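Local structure of mutual gliding-motility protein MglA (Myxococcus xanthus DK 1622, 6H17) at residues L62-I67 against T72-Y77; D130-P135 against N159-P164. The protein binds and hydrolyses GTP as a small Ras-like GTPase, acting as an intracellular switch that coordinates the two forms of gliding motility and sets the direction of movement. All coordinates share one frame; numbering follows the deposited sequence.

Interaction 1 (L62-I67 against T72-Y77); sequences LSLGEI and TRFHLY. With SO4 (sulfate ion), chain E.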
# COMPACT_ATOMS: atom_id res chain seq x y z
N LEU A 62 -4.70 -7.98 -9.29
CA LEU A 62 -4.88 -9.25 -8.60
C LEU A 62 -6.35 -9.53 -8.37
O LEU A 62 -7.16 -8.61 -8.21
CB LEU A 62 -4.26 -9.22 -7.18
CG LEU A 62 -2.77 -8.99 -7.06
CD1 LEU A 62 -2.38 -8.83 -5.59
CD2 LEU A 62 -2.00 -10.16 -7.65
N SER A 63 -6.67 -10.81 -8.27
CA SER A 63 -7.96 -11.27 -7.78
C SER A 63 -7.78 -11.69 -6.33
O SER A 63 -6.92 -12.53 -6.02
CB SER A 63 -8.48 -12.44 -8.60
OG SER A 63 -8.66 -12.07 -9.96
N LEU A 64 -8.57 -11.11 -5.44
CA LEU A 64 -8.53 -11.44 -4.02
C LEU A 64 -9.95 -11.92 -3.70
O LEU A 64 -10.44 -12.83 -4.36
CB LEU A 64 -7.94 -10.30 -3.21
CG LEU A 64 -6.50 -9.91 -3.63
CD1 LEU A 64 -6.02 -8.60 -3.06
CD2 LEU A 64 -5.53 -11.03 -3.23
N GLY A 65 -10.62 -11.33 -2.74
CA GLY A 65 -11.96 -11.76 -2.41
C GLY A 65 -13.00 -11.31 -3.42
O GLY A 65 -12.76 -10.54 -4.35
N GLU A 66 -14.20 -11.79 -3.19
CA GLU A 66 -15.31 -11.63 -4.11
C GLU A 66 -16.46 -10.90 -3.43
O GLU A 66 -16.68 -11.03 -2.23
CB GLU A 66 -15.76 -13.04 -4.49
CG GLU A 66 -16.61 -13.23 -5.70
CD GLU A 66 -16.77 -14.71 -6.00
OE1 GLU A 66 -16.63 -15.09 -7.18
OE2 GLU A 66 -17.01 -15.49 -5.04
N ILE A 67 -17.16 -10.09 -4.23
CA ILE A 67 -18.48 -9.54 -3.93
C ILE A 67 -19.46 -10.31 -4.82
O ILE A 67 -19.30 -10.32 -6.05
CB ILE A 67 -18.53 -8.04 -4.27
CG1 ILE A 67 -17.44 -7.26 -3.51
CG2 ILE A 67 -19.91 -7.48 -4.00
CD1 ILE A 67 -17.61 -7.31 -2.04
N THR A 72 -14.46 -8.73 -9.17
CA THR A 72 -13.75 -7.70 -8.44
C THR A 72 -12.27 -7.92 -8.64
O THR A 72 -11.76 -9.03 -8.47
CB THR A 72 -14.09 -7.73 -6.94
OG1 THR A 72 -15.50 -7.54 -6.78
CG2 THR A 72 -13.34 -6.64 -6.20
N ARG A 73 -11.59 -6.85 -9.01
CA ARG A 73 -10.14 -6.89 -9.17
C ARG A 73 -9.52 -5.78 -8.34
O ARG A 73 -10.08 -4.68 -8.24
CB ARG A 73 -9.74 -6.78 -10.63
CG ARG A 73 -10.17 -7.97 -11.51
CD ARG A 73 -9.48 -9.28 -11.10
NE ARG A 73 -9.97 -10.42 -11.89
CZ ARG A 73 -10.89 -11.31 -11.50
NH1 ARG A 73 -11.23 -12.30 -12.32
NH2 ARG A 73 -11.45 -11.23 -10.30
N PHE A 74 -8.40 -6.10 -7.73
CA PHE A 74 -7.60 -5.15 -6.97
C PHE A 74 -6.40 -4.72 -7.81
O PHE A 74 -5.70 -5.57 -8.37
CB PHE A 74 -7.13 -5.78 -5.67
CG PHE A 74 -8.21 -5.89 -4.63
CD1 PHE A 74 -8.27 -4.98 -3.58
CD2 PHE A 74 -9.18 -6.87 -4.72
CE1 PHE A 74 -9.27 -5.07 -2.64
CE2 PHE A 74 -10.18 -6.95 -3.76
CZ PHE A 74 -10.21 -6.05 -2.73
N HIS A 75 -6.16 -3.42 -7.87
CA HIS A 75 -5.02 -2.84 -8.57
C HIS A 75 -4.10 -2.25 -7.52
O HIS A 75 -4.46 -1.27 -6.86
CB HIS A 75 -5.49 -1.80 -9.58
CG HIS A 75 -6.32 -2.38 -10.67
ND1 HIS A 75 -7.11 -1.61 -11.50
CD2 HIS A 75 -6.48 -3.66 -11.09
CE1 HIS A 75 -7.73 -2.40 -12.37
NE2 HIS A 75 -7.36 -3.64 -12.15
N LEU A 76 -2.96 -2.88 -7.34
CA LEU A 76 -1.96 -2.42 -6.38
C LEU A 76 -0.99 -1.47 -7.06
O LEU A 76 -0.50 -1.75 -8.17
CB LEU A 76 -1.16 -3.59 -5.84
CG LEU A 76 -1.83 -4.45 -4.76
CD1 LEU A 76 -3.23 -4.87 -5.07
CD2 LEU A 76 -0.94 -5.67 -4.43
N TYR A 77 -0.71 -0.35 -6.38
CA TYR A 77 0.25 0.65 -6.83
C TYR A 77 1.25 0.91 -5.72
O TYR A 77 0.91 0.84 -4.54
CB TYR A 77 -0.44 1.99 -7.11
CG TYR A 77 -1.31 2.05 -8.36
CD1 TYR A 77 -0.85 2.66 -9.50
CD2 TYR A 77 -2.59 1.50 -8.38
CE1 TYR A 77 -1.63 2.74 -10.64
CE2 TYR A 77 -3.39 1.57 -9.54
CZ TYR A 77 -2.87 2.19 -10.64
OH TYR A 77 -3.62 2.26 -11.80
S SO4 E . -12.65 -15.12 -10.30
O1 SO4 E . -13.79 -15.85 -9.70
O2 SO4 E . -13.09 -13.81 -10.81
O3 SO4 E . -11.64 -14.88 -9.26
O4 SO4 E . -12.05 -15.92 -11.37
O HOH W 1 -10.82 -9.51 -5.96
O HOH W 2 -16.43 -10.15 -6.92
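Leu-64 turns its CG anti to its carbonyl carbon (chi1 -58°), which brings methyl CD1 of Leu-64 over the face of the Phe-74 ring in a CH-pi contact, 4.2 Å from the ring centroid. The pair stands where the antiparallel strands 52-62 and 71-78 of the small-GTPase sheet part into their connecting loop. The last antiparallel hydrogen-bonded pair here joins Leu-62 and Phe-74: Leu-62 N gives to Phe-74 O at 2.8 Å, and Phe-74 N returns a bond to Leu-62 O, also 2.8 Å. Apolar residues suit this face, which helix 176-193 covers through Leu-180 and Ala-184; further along, CD1 of Leu-62 meets CD2 of Leu-76 at 3.7 Å, with helix 25-35 beyond. As the loop diverges, water 1 replaces direct pairing, accepting from Leu-64 N and donating to the carbonyls of Gly-65 and Thr-72. On the polar side, Ser-63 lies over one guanidinium face of Arg-73, CB offset toward the rim; the hydroxyl's very short approach is doubtful. Arg-73 NH2 helps hold the group by bonding Thr-72 O from above the carbonyl plane. A sulfate, probably from the crystallisation liquor, also helps: its O2 accepts from Arg-73 NH1 at 2.8 Å and, longer, from NH2.

Interaction 2 (D130-P135 against N159-P164); sequences DLNKIP and NHRNIP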
# COMPACT_ATOMS: atom_id res chain seq x y z
N ASP A 130 -9.86 11.13 4.18
CA ASP A 130 -9.44 11.18 5.58
C ASP A 130 -8.77 9.87 5.94
O ASP A 130 -9.40 8.81 5.88
CB ASP A 130 -10.67 11.42 6.48
CG ASP A 130 -10.32 11.51 7.96
OD1 ASP A 130 -9.16 11.33 8.35
OD2 ASP A 130 -11.24 11.79 8.76
N LEU A 131 -7.48 9.92 6.32
CA LEU A 131 -6.75 8.71 6.69
C LEU A 131 -7.42 7.95 7.83
O LEU A 131 -7.29 6.72 7.92
CB LEU A 131 -5.31 9.06 7.08
CG LEU A 131 -4.40 7.90 7.45
CD1 LEU A 131 -4.35 6.87 6.32
CD2 LEU A 131 -3.00 8.40 7.75
N ASN A 132 -8.14 8.67 8.71
CA ASN A 132 -8.75 8.03 9.86
C ASN A 132 -9.91 7.12 9.49
O ASN A 132 -10.29 6.26 10.29
CB ASN A 132 -9.30 9.09 10.82
CG ASN A 132 -8.21 9.89 11.48
OD1 ASN A 132 -7.06 9.46 11.54
ND2 ASN A 132 -8.56 11.07 11.99
N LYS A 133 -10.50 7.31 8.31
CA LYS A 133 -11.68 6.57 7.90
C LYS A 133 -11.40 5.49 6.87
O LYS A 133 -12.13 4.49 6.82
CB LYS A 133 -12.70 7.54 7.30
CG LYS A 133 -13.20 8.57 8.28
CD LYS A 133 -14.38 9.32 7.69
CE LYS A 133 -14.18 10.82 7.72
NZ LYS A 133 -15.05 11.47 8.73
N ILE A 134 -10.36 5.65 6.06
CA ILE A 134 -10.11 4.78 4.91
C ILE A 134 -9.55 3.44 5.38
O ILE A 134 -8.85 3.38 6.40
CB ILE A 134 -9.17 5.50 3.92
CG1 ILE A 134 -9.17 4.86 2.54
CG2 ILE A 134 -7.77 5.54 4.46
CD1 ILE A 134 -8.30 5.61 1.53
N PRO A 135 -9.83 2.35 4.68
CA PRO A 135 -9.10 1.10 4.94
C PRO A 135 -7.60 1.33 4.92
O PRO A 135 -7.05 1.87 3.95
CB PRO A 135 -9.55 0.20 3.79
CG PRO A 135 -10.97 0.66 3.55
CD PRO A 135 -10.90 2.15 3.67
N ASN A 159 1.61 4.25 15.17
CA ASN A 159 0.29 3.62 15.14
C ASN A 159 -0.51 4.02 16.37
O ASN A 159 -0.88 3.20 17.20
CB ASN A 159 0.38 2.10 15.04
CG ASN A 159 -0.95 1.46 14.72
OD1 ASN A 159 -1.94 2.14 14.44
ND2 ASN A 159 -0.99 0.14 14.77
N HIS A 160 -0.81 5.31 16.47
CA HIS A 160 -1.48 5.83 17.65
C HIS A 160 -2.92 5.36 17.75
O HIS A 160 -3.47 5.30 18.86
CB HIS A 160 -1.42 7.36 17.62
CG HIS A 160 -0.03 7.92 17.68
ND1 HIS A 160 0.25 9.25 17.43
CD2 HIS A 160 1.15 7.32 17.95
CE1 HIS A 160 1.55 9.44 17.55
NE2 HIS A 160 2.12 8.30 17.87
N ARG A 161 -3.55 5.03 16.63
CA ARG A 161 -4.94 4.60 16.60
C ARG A 161 -5.12 3.09 16.60
O ARG A 161 -6.25 2.61 16.44
CB ARG A 161 -5.66 5.18 15.38
CG ARG A 161 -5.86 6.68 15.38
CD ARG A 161 -6.83 7.10 14.28
NE ARG A 161 -6.17 7.63 13.08
CZ ARG A 161 -5.61 6.88 12.12
NH1 ARG A 161 -5.60 5.56 12.21
NH2 ARG A 161 -5.06 7.47 11.08
N ASN A 162 -4.03 2.33 16.74
CA ASN A 162 -4.08 0.87 16.81
C ASN A 162 -4.88 0.26 15.66
O ASN A 162 -5.73 -0.61 15.83
CB ASN A 162 -4.56 0.38 18.17
CG ASN A 162 -3.52 0.61 19.26
OD1 ASN A 162 -2.49 -0.06 19.30
ND2 ASN A 162 -3.78 1.58 20.13
N ILE A 163 -4.56 0.71 14.45
CA ILE A 163 -5.06 0.04 13.26
C ILE A 163 -4.23 -1.21 13.00
O ILE A 163 -3.20 -1.42 13.67
CB ILE A 163 -5.16 1.01 12.07
CG1 ILE A 163 -3.88 1.78 11.85
CG2 ILE A 163 -6.29 2.04 12.30
CD1 ILE A 163 -2.88 1.04 11.08
N PRO A 164 -4.63 -2.07 12.08
CA PRO A 164 -3.93 -3.35 11.93
C PRO A 164 -2.48 -3.12 11.55
O PRO A 164 -2.17 -2.30 10.68
CB PRO A 164 -4.71 -4.06 10.82
CG PRO A 164 -6.09 -3.47 10.93
CD PRO A 164 -5.86 -2.03 11.27
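The two backbones stay well apart, the nearest CA atoms being those of Asn-132 and Arg-161 at 8.5 Å, so this contact between two loops of the Ras-like fold is made by side chains alone, chiefly the long Arg-161. Each loop leads from a helix into a parallel strand of the central sheet: loop 130-135 precedes strand 136-141, and loop 159-164 precedes strand 165-167. Asn-159 to Asn-162 form a type I beta turn, from which Arg-161 reaches across, bent at chi3 (-100°). Its NE gives a weak, strongly bent hydrogen bond to Asn-132 OD1 (N-H...O angle 121°), for the oxygen lies out of the guanidinium plane, near both NE and NH2; the amide and guanidinium planes stand 77° apart. A long, flexible arginine suits such a span. Leu-131 faces inward onto Leu-120 and Leu-124 of helix 110-125, yet its CG still lies 3.7 Å from Arg-161 NH2. Both loops are braced from within. Asp-130 OD1 accepts from Asn-132 N at 2.9 Å, an Asx turn that probably helps hold the Asn-132 backbone in place. In the other loop the buried amide of Asn-159 serves the backbone twice: its OD1 accepts from Ile-163 N on an in-plane lone pair, and its ND2 gives to Ile-163 O at 2.9 Å.

Interaction 1 joins chain neighbours across the loop between strands 52-62 and 71-78, whereas interaction 2 ties two loops that each follow a helix and precede a parallel strand. Their centres lie 21 Å apart and they do not touch. The first combines paired backbones with a largely buried apolar face, and polar groups and ordered water appear where the strands separate; it buries 432 Å² in all. The second buries 135 Å² and rests mainly on exposed polar side chains, with one buried leucine beneath. Helix 176-193 is common ground: Leu-62, Leu-64 and Ile-67 touch it in interaction 1, as Pro-135 does in the 130-135 loop. Each uses a different arginine: Arg-73 bent back beside its own strand, Arg-161 reaching between loops.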